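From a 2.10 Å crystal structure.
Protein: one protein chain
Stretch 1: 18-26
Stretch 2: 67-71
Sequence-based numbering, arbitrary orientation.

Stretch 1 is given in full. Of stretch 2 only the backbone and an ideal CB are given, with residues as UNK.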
# COMPACT_ATOMS: atom_id res chain seq x y z
N GLU A 18 3.58 -2.17 11.75
CA GLU A 18 3.42 -3.08 10.62
C GLU A 18 4.41 -2.69 9.52
O GLU A 18 5.05 -3.55 8.90
CB GLU A 18 1.99 -3.02 10.08
CG GLU A 18 0.92 -3.30 11.14
CD GLU A 18 1.14 -4.63 11.87
OE1 GLU A 18 1.71 -5.56 11.28
OE2 GLU A 18 0.73 -4.74 13.05
N TYR A 19 4.54 -1.39 9.30
CA TYR A 19 5.46 -0.87 8.30
C TYR A 19 6.88 -1.43 8.47
O TYR A 19 7.45 -2.00 7.53
CB TYR A 19 5.48 0.66 8.37
CG TYR A 19 6.60 1.30 7.60
CD1 TYR A 19 6.61 1.31 6.20
CD2 TYR A 19 7.68 1.89 8.26
CE1 TYR A 19 7.68 1.88 5.49
CE2 TYR A 19 8.74 2.46 7.57
CZ TYR A 19 8.74 2.46 6.19
OH TYR A 19 9.81 3.02 5.52
N LEU A 20 7.45 -1.28 9.66
CA LEU A 20 8.81 -1.77 9.91
C LEU A 20 8.95 -3.26 9.68
O LEU A 20 9.90 -3.70 9.03
CB LEU A 20 9.26 -1.43 11.34
CG LEU A 20 9.64 0.03 11.56
CD1 LEU A 20 9.98 0.26 13.02
CD2 LEU A 20 10.82 0.39 10.67
N LYS A 21 8.00 -4.03 10.21
CA LYS A 21 8.01 -5.49 10.04
C LYS A 21 8.17 -5.82 8.57
O LYS A 21 9.01 -6.65 8.18
CB LYS A 21 6.68 -6.11 10.48
CG LYS A 21 6.44 -6.30 11.95
CD LYS A 21 5.13 -7.06 12.09
CE LYS A 21 4.66 -7.14 13.52
NZ LYS A 21 3.34 -7.83 13.56
N ILE A 22 7.34 -5.18 7.76
CA ILE A 22 7.33 -5.41 6.33
C ILE A 22 8.58 -4.97 5.58
O ILE A 22 9.17 -5.77 4.86
CB ILE A 22 6.08 -4.74 5.70
CG1 ILE A 22 4.82 -5.39 6.27
CG2 ILE A 22 6.11 -4.87 4.19
CD1 ILE A 22 3.54 -4.79 5.77
N VAL A 23 8.99 -3.71 5.74
CA VAL A 23 10.19 -3.24 5.03
C VAL A 23 11.46 -3.96 5.43
O VAL A 23 12.39 -4.06 4.64
CB VAL A 23 10.43 -1.73 5.20
CG1 VAL A 23 9.29 -0.95 4.57
CG2 VAL A 23 10.60 -1.39 6.69
N ARG A 24 11.51 -4.46 6.66
CA ARG A 24 12.69 -5.16 7.15
C ARG A 24 12.65 -6.64 6.84
O ARG A 24 13.69 -7.28 6.71
CB ARG A 24 12.82 -4.99 8.66
CG ARG A 24 13.14 -3.59 9.14
CD ARG A 24 13.15 -3.58 10.67
NE ARG A 24 13.63 -2.31 11.21
CZ ARG A 24 13.56 -1.98 12.50
NH1 ARG A 24 13.03 -2.82 13.38
NH2 ARG A 24 14.03 -0.81 12.91
N GLY A 25 11.44 -7.18 6.72
CA GLY A 25 11.27 -8.60 6.45
C GLY A 25 11.48 -9.41 7.72
O GLY A 25 11.78 -10.60 7.66
N SER A 26 11.29 -8.77 8.86
CA SER A 26 11.49 -9.41 10.16
C SER A 26 10.43 -10.42 10.59
O SER A 26 10.55 -11.04 11.65
CB SER A 26 11.65 -8.34 11.24
OG SER A 26 10.52 -7.49 11.31
N UNK A 67 -1.60 0.49 0.21
CA UNK A 67 -1.06 -0.82 0.53
C UNK A 67 0.45 -0.79 0.45
O UNK A 67 1.04 0.01 -0.28
CB UNK A 67 -1.63 -1.89 -0.41
N UNK A 68 1.07 -1.69 1.20
CA UNK A 68 2.52 -1.80 1.27
C UNK A 68 2.86 -3.27 1.27
O UNK A 68 2.29 -4.03 2.06
CB UNK A 68 3.09 -1.10 2.50
N UNK A 69 3.76 -3.70 0.40
CA UNK A 69 4.11 -5.10 0.39
C UNK A 69 5.56 -5.35 0.04
O UNK A 69 6.15 -4.65 -0.78
CB UNK A 69 3.21 -5.85 -0.59
N UNK A 70 6.12 -6.37 0.68
CA UNK A 70 7.49 -6.75 0.44
C UNK A 70 7.40 -8.01 -0.39
O UNK A 70 6.87 -9.02 0.06
CB UNK A 70 8.28 -6.95 1.73
N UNK A 71 7.91 -7.95 -1.62
CA UNK A 71 7.81 -9.09 -2.51
C UNK A 71 9.11 -9.44 -3.23
O UNK A 71 9.94 -8.58 -3.52
CB UNK A 71 6.72 -8.82 -3.55

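Stretch 2 is a strand that runs alongside the helix of residues 18-24. The two axes approach to 7.5 Å, and their N-to-C directions differ by 27°.

Position 67 has extended backbone angles, phi -119° and psi 154°. Nothing of stretch 1 lies within 5.5 Å of its ideal CB. The helix therefore sets no demand here, and many residues would suit. The deposited residue is Gly67, which makes no contact with stretch 1.

At position 68 the CA-to-CB bond points toward the helix, and the ideal CB of position 68 lies 5.0 Å from Ile22 CD1. Tyr19 and Ile22, about one helical turn apart, offer an apolar surface with no charge directed at it. The gap leaves room for a medium-sized apolar side chain; leucine, isoleucine, methionine or perhaps valine would be reasonable. The deposited residue is Leu68, with chi1 t and chi2 p. Leu68 CD2 packs 3.5 Å from Tyr19 CD1, at the edge of the ring and near its plane. Leu68 CG lies 4.1 Å from Ile22 CG2. The contact is apolar, and no hydrogen bond joins the two stretches.

The CA-to-CB bond at position 69 points away from the helix, as alternation along a strand predicts. Stretch 1 says little here. The deposited residue is Ala69. Its contact with the helix is through the backbone, where Ala69 C lies 4.2 Å from Ile22 CG2.

The CA-to-CB bond at position 70 again points toward stretch 1. The ideal CB of position 70 is 3.5 Å from Ile22 O and 5.2 Å from Val23 N, so the side chain starts beside the last turn of the helix. Carbonyl oxygens of residues 22 to 24 are gathered there, which makes the site favourable to a positive charge. A long side chain, such as lysine, arginine or glutamine, could run along them; a shorter apolar one could still cover Ile22. The deposited residue is Arg70. Its chi1, chi2 and chi3 are all t, so the chain is extended. Arg70 CB lies 3.9 Å from Ile22 CG2. Farther out, Arg70 NE is 3.7 Å from Val23 O and Arg70 CZ is 4.2 Å from Arg24 O. These distances fit electrostatic attraction without hydrogen bonding. Gly25 CA and Arg24 O lie over one face of the guanidinium, with Gly25 CA 3.6 Å from Arg70 NH1. An ideal CB on Gly25 would fall 2.3 Å from Arg70 NH1, a clash. The positive phi of Gly25 also favours glycine.

Position 71 is out of reach of the helix, so stretch 1 leaves the choice open. The deposited residue is Val71.

Stretch 2, residues 67-71: GLARV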
# COMPACT_ATOMS: atom_id res chain seq x y z
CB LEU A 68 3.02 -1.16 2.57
CG LEU A 68 4.49 -1.32 2.96
CD1 LEU A 68 5.35 -0.41 2.11
CD2 LEU A 68 4.64 -0.97 4.45
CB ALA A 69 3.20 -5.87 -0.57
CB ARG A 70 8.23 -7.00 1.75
CG ARG A 70 9.69 -7.37 1.55
CD ARG A 70 10.44 -7.27 2.87
NE ARG A 70 11.88 -7.18 2.67
CZ ARG A 70 12.70 -8.22 2.76
NH1 ARG A 70 12.22 -9.41 3.05
NH2 ARG A 70 14.01 -8.07 2.58
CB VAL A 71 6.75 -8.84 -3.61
CG1 VAL A 71 6.34 -10.15 -4.23
CG2 VAL A 71 5.55 -8.10 -3.02
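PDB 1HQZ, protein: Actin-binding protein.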